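Local coordinates for protein HIAXHD3 (Humicola insolens, PDB 3ZXK) that hydrolyses alpha-L-arabinofuranosidic linkages, probably removing arabinose side chains from xylan, as a family 43 glycoside hydrolase engineered for added endo-xylanase activity, at residues 400-405 against 494-499; 460-465 against 476-481. All blocks are in the same frame, centred on the assembly; numbering follows the deposited sequence.

Contact 1. Residues 400-405 against 494-499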
ATOM      1  N   ALA A 400       3.694  20.542  -0.200  1.00  4.58           N
ATOM      2  CA  ALA A 400       2.856  19.462   0.248  1.00  4.27           C
ATOM      3  C   ALA A 400       1.819  19.152  -0.832  1.00  4.27           C
ATOM      4  O   ALA A 400       1.028  20.012  -1.217  1.00  4.64           O
ATOM      5  CB  ALA A 400       2.187  19.808   1.583  1.00  4.62           C
ATOM      6  N   VAL A 401       1.879  17.933  -1.355  1.00  4.12           N
ATOM      7  CA  VAL A 401       1.066  17.522  -2.455  1.00  4.06           C
ATOM      8  C   VAL A 401       0.044  16.463  -2.053  1.00  4.34           C
ATOM      9  O   VAL A 401       0.319  15.541  -1.251  1.00  4.86           O
ATOM     10  CB  VAL A 401       1.960  17.055  -3.642  1.00  4.05           C
ATOM     11  CG1 VAL A 401       2.915  15.897  -3.211  1.00  4.03           C
ATOM     12  CG2 VAL A 401       1.119  16.678  -4.886  1.00  4.06           C
ATOM     13  N   LEU A 402      -1.155  16.636  -2.604  1.00  4.68           N
ATOM     14  CA  LEU A 402      -2.194  15.618  -2.614  1.00  4.50           C
ATOM     15  C   LEU A 402      -1.902  14.826  -3.886  1.00  5.08           C
ATOM     16  O   LEU A 402      -2.190  15.299  -5.006  1.00  5.43           O
ATOM     17  CB  LEU A 402      -3.566  16.287  -2.669  1.00  5.18           C
ATOM     18  CG  LEU A 402      -4.645  15.206  -2.691  1.00  5.11           C
ATOM     19  CD1 LEU A 402      -4.859  14.589  -1.316  1.00  5.01           C
ATOM     20  CD2 LEU A 402      -5.957  15.757  -3.182  1.00  6.84           C
ATOM     21  N   PHE A 403      -1.248  13.667  -3.718  1.00  4.96           N
ATOM     22  CA  PHE A 403      -0.565  13.026  -4.829  1.00  5.36           C
ATOM     23  C   PHE A 403      -1.330  11.840  -5.396  1.00  5.58           C
ATOM     24  O   PHE A 403      -1.676  10.913  -4.690  1.00  6.20           O
ATOM     25  CB  PHE A 403       0.857  12.580  -4.397  1.00  5.20           C
ATOM     26  CG  PHE A 403       1.716  12.134  -5.553  1.00  6.40           C
ATOM     27  CD1 PHE A 403       2.348  13.071  -6.388  1.00  8.89           C
ATOM     28  CD2 PHE A 403       1.888  10.778  -5.822  1.00  7.28           C
ATOM     29  CE1 PHE A 403       3.123  12.642  -7.476  1.00  9.15           C
ATOM     30  CE2 PHE A 403       2.653  10.349  -6.911  1.00  8.29           C
ATOM     31  CZ  PHE A 403       3.276  11.281  -7.735  1.00  9.38           C
ATOM     32  N   ARG A 404      -1.559  11.893  -6.698  1.00  5.09           N
ATOM     33  CA  ARG A 404      -2.144  10.815  -7.484  1.00  5.14           C
ATOM     34  C   ARG A 404      -2.085  11.289  -8.944  1.00  6.17           C
ATOM     35  O   ARG A 404      -1.428  12.293  -9.269  1.00  7.02           O
ATOM     36  CB  ARG A 404      -3.576  10.496  -7.035  1.00  4.98           C
ATOM     37  CG  ARG A 404      -3.974   9.055  -7.259  1.00  4.79           C
ATOM     38  CD  ARG A 404      -5.473   8.842  -7.126  1.00  5.85           C
ATOM     39  NE  ARG A 404      -5.863   7.439  -7.247  1.00  6.18           N
ATOM     40  CZ  ARG A 404      -6.589   6.913  -8.242  1.00  5.97           C
ATOM     41  NH1 ARG A 404      -6.971   7.638  -9.294  1.00  7.49           N
ATOM     42  NH2 ARG A 404      -6.946   5.633  -8.182  1.00  7.01           N
ATOM     43  N   ASP A 405      -2.798  10.590  -9.824  1.00  5.98           N
ATOM     44  CA  ASP A 405      -2.831  10.953 -11.248  1.00  6.59           C
ATOM     45  C   ASP A 405      -3.585  12.268 -11.549  1.00  7.41           C
ATOM     46  O   ASP A 405      -3.391  12.832 -12.612  1.00  7.95           O
ATOM     47  CB  ASP A 405      -3.422   9.820 -12.093  1.00  6.93           C
ATOM     48  CG  ASP A 405      -4.820   9.412 -11.656  1.00  7.46           C
ATOM     49  OD1 ASP A 405      -5.142   9.495 -10.452  1.00  6.28           O
ATOM     50  OD2 ASP A 405      -5.585   8.976 -12.537  1.00 10.48           O
ATOM     51  N   PRO A 494      -8.769  27.309  -4.477  1.00 10.77           N
ATOM     52  CA  PRO A 494     -10.079  26.644  -4.558  1.00 11.00           C
ATOM     53  C   PRO A 494     -10.082  25.292  -3.838  1.00 10.93           C
ATOM     54  O   PRO A 494      -9.012  24.783  -3.473  1.00 11.37           O
ATOM     55  CB  PRO A 494     -10.280  26.474  -6.068  1.00 11.91           C
ATOM     56  CG  PRO A 494      -8.903  26.396  -6.628  1.00 12.74           C
ATOM     57  CD  PRO A 494      -8.041  27.261  -5.766  1.00 11.46           C
ATOM     58  N   ALA A 495     -11.271  24.717  -3.624  1.00 10.70           N
ATOM     59  CA  ALA A 495     -11.356  23.330  -3.156  1.00 10.62           C
ATOM     60  C   ALA A 495     -11.062  22.443  -4.353  1.00 11.03           C
ATOM     61  O   ALA A 495     -11.595  22.664  -5.451  1.00 15.62           O
ATOM     62  CB  ALA A 495     -12.739  23.023  -2.600  1.00 11.87           C
ATOM     63  N   PHE A 496     -10.215  21.449  -4.164  1.00  9.16           N
ATOM     64  CA  PHE A 496      -9.759  20.635  -5.283  1.00  8.52           C
ATOM     65  C   PHE A 496     -10.577  19.355  -5.367  1.00  8.54           C
ATOM     66  O   PHE A 496     -10.635  18.596  -4.396  1.00  9.18           O
ATOM     67  CB  PHE A 496      -8.266  20.333  -5.122  1.00  9.01           C
ATOM     68  CG  PHE A 496      -7.748  19.265  -6.050  1.00  8.45           C
ATOM     69  CD1 PHE A 496      -7.483  19.545  -7.396  1.00  9.26           C
ATOM     70  CD2 PHE A 496      -7.516  17.978  -5.577  1.00  8.76           C
ATOM     71  CE1 PHE A 496      -6.982  18.555  -8.236  1.00  8.34           C
ATOM     72  CE2 PHE A 496      -7.046  16.985  -6.422  1.00  9.32           C
ATOM     73  CZ  PHE A 496      -6.776  17.275  -7.744  1.00  9.34           C
ATOM     74  N   ALA A 497     -11.201  19.134  -6.527  1.00  7.84           N
ATOM     75  CA  ALA A 497     -12.021  17.964  -6.769  1.00  7.87           C
ATOM     76  C   ALA A 497     -11.135  16.756  -7.114  1.00  7.92           C
ATOM     77  O   ALA A 497     -10.277  16.814  -8.010  1.00  9.07           O
ATOM     78  CB  ALA A 497     -13.006  18.226  -7.897  1.00  8.20           C
ATOM     79  N   MET A 498     -11.388  15.655  -6.428  1.00  7.39           N
ATOM     80  CA  MET A 498     -10.543  14.456  -6.518  1.00  7.58           C
ATOM     81  C   MET A 498     -11.142  13.411  -7.431  1.00  6.99           C
ATOM     82  O   MET A 498     -12.369  13.213  -7.447  1.00  8.16           O
ATOM     83  CB  MET A 498     -10.343  13.871  -5.134  1.00  8.79           C
ATOM     84  CG  MET A 498      -9.765  14.882  -4.161  1.00  9.03           C
ATOM     85  SD  MET A 498     -10.234  14.532  -2.459  1.00  9.66           S
ATOM     86  CE  MET A 498      -9.335  12.998  -2.265  1.00  8.42           C
ATOM     87  N   THR A 499     -10.296  12.711  -8.197  1.00  6.78           N
ATOM     88  CA  THR A 499     -10.827  11.655  -9.075  1.00  7.53           C
ATOM     89  C   THR A 499     -11.318  10.401  -8.324  1.00  7.27           C
ATOM     90  O   THR A 499     -10.725  10.010  -7.313  1.00  6.77           O
ATOM     91  CB  THR A 499      -9.821  11.251 -10.171  1.00  7.90           C
ATOM     92  OG1 THR A 499     -10.474  10.351 -11.076  1.00  9.60           O
ATOM     93  CG2 THR A 499      -8.576  10.615  -9.560  1.00  8.16           C
TER
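Leu402 of strand 396-403 meets Phe496 and Met498 across two backbones whose touching parts run 39° apart and stay well separated, the nearest CA atoms, those of Asp405 and Thr499, being 8.3 Å from each other. Side chains alone therefore bridge the gap. Leu402 has CG anti to its backbone N (chi1 180°), and its CD2 branch does the touching: it lies 3.6 Å from Phe496 CD2 and about equally near CE2 of that ring, and 4.0 Å from Met498 CG. Further along, Thr499 presents its methyl rather than its hydroxyl, with CG2 3.4 Å from Arg404 NH1 and 3.7 Å from Asp405 OD1. These two polar atoms are themselves paired in a salt bridge of 2.9 Å between Arg404 NH1 and Asp405 OD1, though the hydrogen bond is weak, bent to 129° at the hydrogen. Firmer partners lie outside: Arg404 NE donates to Thr506 O, and Thr499 OG1 bonds to Ser501 N. All six touching residues are buried; strands 396-403 and 490-497, which carry Leu402 and Phe496, belong to different antiparallel sheets, the other four residues following them in loops, as expected of face-to-face packing inside the beta-sandwich of a concanavalin A-like domain.

Contact 2. Residues 460-465 against 476-481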
ATOM      1  N   ARG A 460      -0.585  22.553   5.152  1.00  6.30           N
ATOM      2  CA  ARG A 460      -1.667  21.683   5.575  1.00  6.13           C
ATOM      3  C   ARG A 460      -2.606  21.283   4.455  1.00  5.73           C
ATOM      4  O   ARG A 460      -3.071  22.129   3.701  1.00  6.88           O
ATOM      5  CB  ARG A 460      -2.449  22.392   6.698  1.00  6.85           C
ATOM      6  CG  ARG A 460      -3.732  21.708   7.185  1.00  7.03           C
ATOM      7  CD  ARG A 460      -4.298  22.378   8.431  1.00  9.29           C
ATOM      8  NE  ARG A 460      -5.756  22.329   8.369  1.00 10.95           N
ATOM      9  CZ  ARG A 460      -6.565  23.166   9.013  1.00 15.15           C
ATOM     10  NH1 ARG A 460      -6.061  24.077   9.833  1.00 19.21           N
ATOM     11  NH2 ARG A 460      -7.878  23.057   8.864  1.00 20.05           N
ATOM     12  N   ILE A 461      -2.899  19.988   4.384  1.00  5.37           N
ATOM     13  CA  ILE A 461      -3.808  19.431   3.373  1.00  5.26           C
ATOM     14  C   ILE A 461      -4.978  18.773   4.109  1.00  5.51           C
ATOM     15  O   ILE A 461      -4.780  17.803   4.862  1.00  6.28           O
ATOM     16  CB  ILE A 461      -3.111  18.367   2.489  1.00  5.37           C
ATOM     17  CG1 ILE A 461      -1.895  18.923   1.725  1.00  5.98           C
ATOM     18  CG2 ILE A 461      -4.087  17.751   1.490  1.00  6.14           C
ATOM     19  CD1 ILE A 461      -1.093  17.858   1.001  1.00  6.33           C
ATOM     20  N   ASP A 462      -6.194  19.256   3.891  1.00  6.29           N
ATOM     21  CA  ASP A 462      -7.380  18.625   4.538  1.00  7.03           C
ATOM     22  C   ASP A 462      -8.077  17.816   3.451  1.00  6.89           C
ATOM     23  O   ASP A 462      -8.736  18.382   2.575  1.00  7.39           O
ATOM     24  CB  ASP A 462      -8.367  19.669   5.108  1.00  8.01           C
ATOM     25  CG  ASP A 462      -7.890  20.323   6.395  1.00  9.72           C
ATOM     26  OD1 ASP A 462      -6.698  20.164   6.740  1.00 10.38           O
ATOM     27  OD2 ASP A 462      -8.717  21.031   7.045  1.00 13.83           O
ATOM     28  N   ALA A 463      -7.934  16.494   3.517  1.00  7.17           N
ATOM     29  CA  ALA A 463      -8.461  15.606   2.491  1.00  6.89           C
ATOM     30  C   ALA A 463      -9.703  14.852   2.913  1.00  7.41           C
ATOM     31  O   ALA A 463      -9.773  14.282   3.982  1.00  8.57           O
ATOM     32  CB  ALA A 463      -7.405  14.589   2.100  1.00  7.73           C
ATOM     33  N   ASP A 464     -10.675  14.802   2.030  1.00  7.11           N
ATOM     34  CA  ASP A 464     -11.852  13.982   2.271  1.00  6.90           C
ATOM     35  C   ASP A 464     -11.776  12.783   1.341  1.00  6.76           C
ATOM     36  O   ASP A 464     -11.808  12.946   0.100  1.00  7.19           O
ATOM     37  CB  ASP A 464     -13.120  14.807   1.985  1.00  7.37           C
ATOM     38  CG  ASP A 464     -14.412  14.027   2.262  1.00  8.45           C
ATOM     39  OD1 ASP A 464     -14.312  12.900   2.763  1.00 10.22           O
ATOM     40  OD2 ASP A 464     -15.515  14.529   1.977  1.00 11.41           O
ATOM     41  N   ILE A 465     -11.618  11.592   1.911  1.00  6.32           N
ATOM     42  CA  ILE A 465     -11.589  10.358   1.122  1.00  5.76           C
ATOM     43  C   ILE A 465     -12.823   9.502   1.377  1.00  6.11           C
ATOM     44  O   ILE A 465     -12.810   8.289   1.127  1.00  6.49           O
ATOM     45  CB  ILE A 465     -10.267   9.539   1.253  1.00  5.30           C
ATOM     46  CG1 ILE A 465      -9.911   9.201   2.716  1.00  5.09           C
ATOM     47  CG2 ILE A 465      -9.139  10.321   0.581  1.00  5.31           C
ATOM     48  CD1 ILE A 465      -8.887   8.083   2.885  1.00  6.60           C
ATOM     49  N   THR A 476     -13.653  16.607  -2.187  1.00  7.03           N
ATOM     50  CA  THR A 476     -12.719  17.712  -2.335  1.00  7.87           C
ATOM     51  C   THR A 476     -11.723  17.790  -1.178  1.00  8.22           C
ATOM     52  O   THR A 476     -11.971  17.310  -0.047  1.00  9.10           O
ATOM     53  CB  THR A 476     -13.444  19.069  -2.453  1.00  9.09           C
ATOM     54  OG1 THR A 476     -14.190  19.293  -1.254  1.00 12.46           O
ATOM     55  CG2 THR A 476     -14.382  19.106  -3.661  1.00 10.29           C
ATOM     56  N   THR A 477     -10.584  18.393  -1.502  1.00  7.63           N
ATOM     57  CA  THR A 477      -9.506  18.685  -0.570  1.00  7.05           C
ATOM     58  C   THR A 477      -9.239  20.180  -0.568  1.00  6.78           C
ATOM     59  O   THR A 477      -9.306  20.846  -1.617  1.00  7.32           O
ATOM     60  CB  THR A 477      -8.221  17.942  -0.994  1.00  7.77           C
ATOM     61  OG1 THR A 477      -8.394  16.542  -0.752  1.00  7.94           O
ATOM     62  CG2 THR A 477      -6.988  18.438  -0.207  1.00  8.85           C
ATOM     63  N   THR A 478      -8.944  20.701   0.621  1.00  6.99           N
ATOM     64  CA  THR A 478      -8.551  22.115   0.780  1.00  6.72           C
ATOM     65  C   THR A 478      -7.130  22.246   1.341  1.00  5.75           C
ATOM     66  O   THR A 478      -6.618  21.320   1.970  1.00  6.65           O
ATOM     67  CB  THR A 478      -9.558  22.902   1.632  1.00  8.23           C
ATOM     68  OG1 THR A 478      -9.797  22.232   2.873  1.00 10.66           O
ATOM     69  CG2 THR A 478     -10.895  23.049   0.848  1.00  9.42           C
ATOM     70  N   PHE A 479      -6.490  23.383   1.064  1.00  5.44           N
ATOM     71  CA  PHE A 479      -5.093  23.608   1.395  1.00  4.86           C
ATOM     72  C   PHE A 479      -4.932  24.869   2.255  1.00  5.14           C
ATOM     73  O   PHE A 479      -5.637  25.869   2.041  1.00  5.21           O
ATOM     74  CB  PHE A 479      -4.269  23.757   0.107  1.00  4.82           C
ATOM     75  CG  PHE A 479      -4.241  22.509  -0.760  1.00  4.70           C
ATOM     76  CD1 PHE A 479      -5.233  22.255  -1.713  1.00  5.41           C
ATOM     77  CD2 PHE A 479      -3.209  21.587  -0.625  1.00  4.76           C
ATOM     78  CE1 PHE A 479      -5.214  21.099  -2.490  1.00  6.27           C
ATOM     79  CE2 PHE A 479      -3.172  20.440  -1.411  1.00  5.69           C
ATOM     80  CZ  PHE A 479      -4.183  20.180  -2.332  1.00  5.40           C
ATOM     81  N   TYR A 480      -4.003  24.818   3.208  1.00  5.47           N
ATOM     82  CA  TYR A 480      -3.773  25.916   4.151  1.00  5.82           C
ATOM     83  C   TYR A 480      -2.284  26.076   4.422  1.00  5.49           C
ATOM     84  O   TYR A 480      -1.521  25.128   4.253  1.00  4.87           O
ATOM     85  CB  TYR A 480      -4.460  25.614   5.495  1.00  6.17           C
ATOM     86  CG  TYR A 480      -5.914  25.239   5.373  1.00  7.40           C
ATOM     87  CD1 TYR A 480      -6.270  23.958   4.939  1.00  7.66           C
ATOM     88  CD2 TYR A 480      -6.939  26.157   5.672  1.00  9.01           C
ATOM     89  CE1 TYR A 480      -7.571  23.590   4.801  1.00 10.91           C
ATOM     90  CE2 TYR A 480      -8.276  25.793   5.535  1.00 11.38           C
ATOM     91  CZ  TYR A 480      -8.569  24.499   5.073  1.00 11.91           C
ATOM     92  OH  TYR A 480      -9.848  24.044   4.888  1.00 14.85           O
ATOM     93  N   TYR A 481      -1.893  27.285   4.820  1.00  5.87           N
ATOM     94  CA  TYR A 481      -0.537  27.500   5.292  1.00  5.70           C
ATOM     95  C   TYR A 481      -0.551  28.242   6.607  1.00  6.85           C
ATOM     96  O   TYR A 481      -1.528  28.918   6.924  1.00  7.22           O
ATOM     97  CB  TYR A 481       0.297  28.275   4.255  1.00  6.24           C
ATOM     98  CG  TYR A 481      -0.172  29.713   4.065  1.00  6.83           C
ATOM     99  CD1 TYR A 481       0.334  30.764   4.858  1.00  7.80           C
ATOM    100  CD2 TYR A 481      -1.125  30.032   3.098  1.00  7.01           C
ATOM    101  CE1 TYR A 481      -0.120  32.067   4.699  1.00  8.77           C
ATOM    102  CE2 TYR A 481      -1.544  31.344   2.914  1.00  8.17           C
ATOM    103  CZ  TYR A 481      -1.055  32.356   3.728  1.00  9.65           C
ATOM    104  OH  TYR A 481      -1.477  33.671   3.546  1.00 13.17           O
TER
HETATM  105  O   HOH W   1     -11.792  18.234   2.521  1.00 21.48           O
HETATM  106  O   HOH W   2     -15.778  16.339  -0.122  1.00  9.55           O
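Arg460 and Tyr480 face each other as a hydrogen-bonded pair of an antiparallel hairpin whose strand axes approach to 4.8 Å at 167°. The backbone bonds of this pair and of Asp462 with Thr478 fix the register, and put Arg460, Asp462, Thr478 and Tyr480 on one face. There the guanidinium lies flat on the Tyr480 ring, planes 22° apart, with CZ of Arg460 4.2 Å from the ring centroid and NH2 over the ring centre: a cation-pi stack. The arginine chain leaves with CG anti to the backbone N and bends at chi3 (145°). Its rotation is fixed by Asp462, gripped side-on: NE reaches OD1 at 2.9 Å and NH2 reaches OD2 at 2.8 Å, both bonds nearly straight, the oxygens in the guanidinium plane, the nitrogens on the syn sides but tilted somewhat out of the carboxylate plane. Asp462 OD1 also bonds to Ser382 OG of strand 380-388; the two arginine N-H groups would favour the ionised carboxylate. Tyr480 OH is in turn held by Thr478 OG1, 2.7 Å away.

On the other face Ile461 and Phe479 lie side by side, pointing the same way, with Ile461 CG1 3.7 Å from Phe479 CE2. Ile461 CG2 presses on Thr477 CG2 at 3.4 Å, tighter than usual for two methyls. Thr477 OG1 sits near Ala463 CB and is buried without a hydrogen-bond partner. Toward the connecting loop, one water donates to both Asp462 O and Thr476 O, and a second links Asp464 OD2 with Thr476 N.

The hairpin lies in the interior of an antiparallel sheet: strand 457-464 is bonded to strand 380-388 through Ile461 with Gly383, and strand 476-482 to strand 490-497 through Phe479 with Leu492. Its Ile461, Thr477 and Phe479 face packs against Ala400 and Leu402 of strand 396-403, in the opposing sheet.

Overall arrangement
From the N terminus the chain runs through the family 43 region before it reaches 400-405, then turns through strands 406-415, 418-429 and 436-448 and the short helix 451-455 before the hairpin of contact 2, which closes a loop of 10 residues. Strand 490-497 follows, and 494-499 returns to 400-405, so contact 1 closes an 88-residue loop with contact 2 nested inside it. Their centres are 8 Å apart. Contact 2 joins neighbours within the seven-stranded sheet, whereas contact 1 joins that sheet to the eight-stranded one. They meet where Phe496 N lies 2.8 Å from Thr477 O, a probable hydrogen bond between adjacent strands.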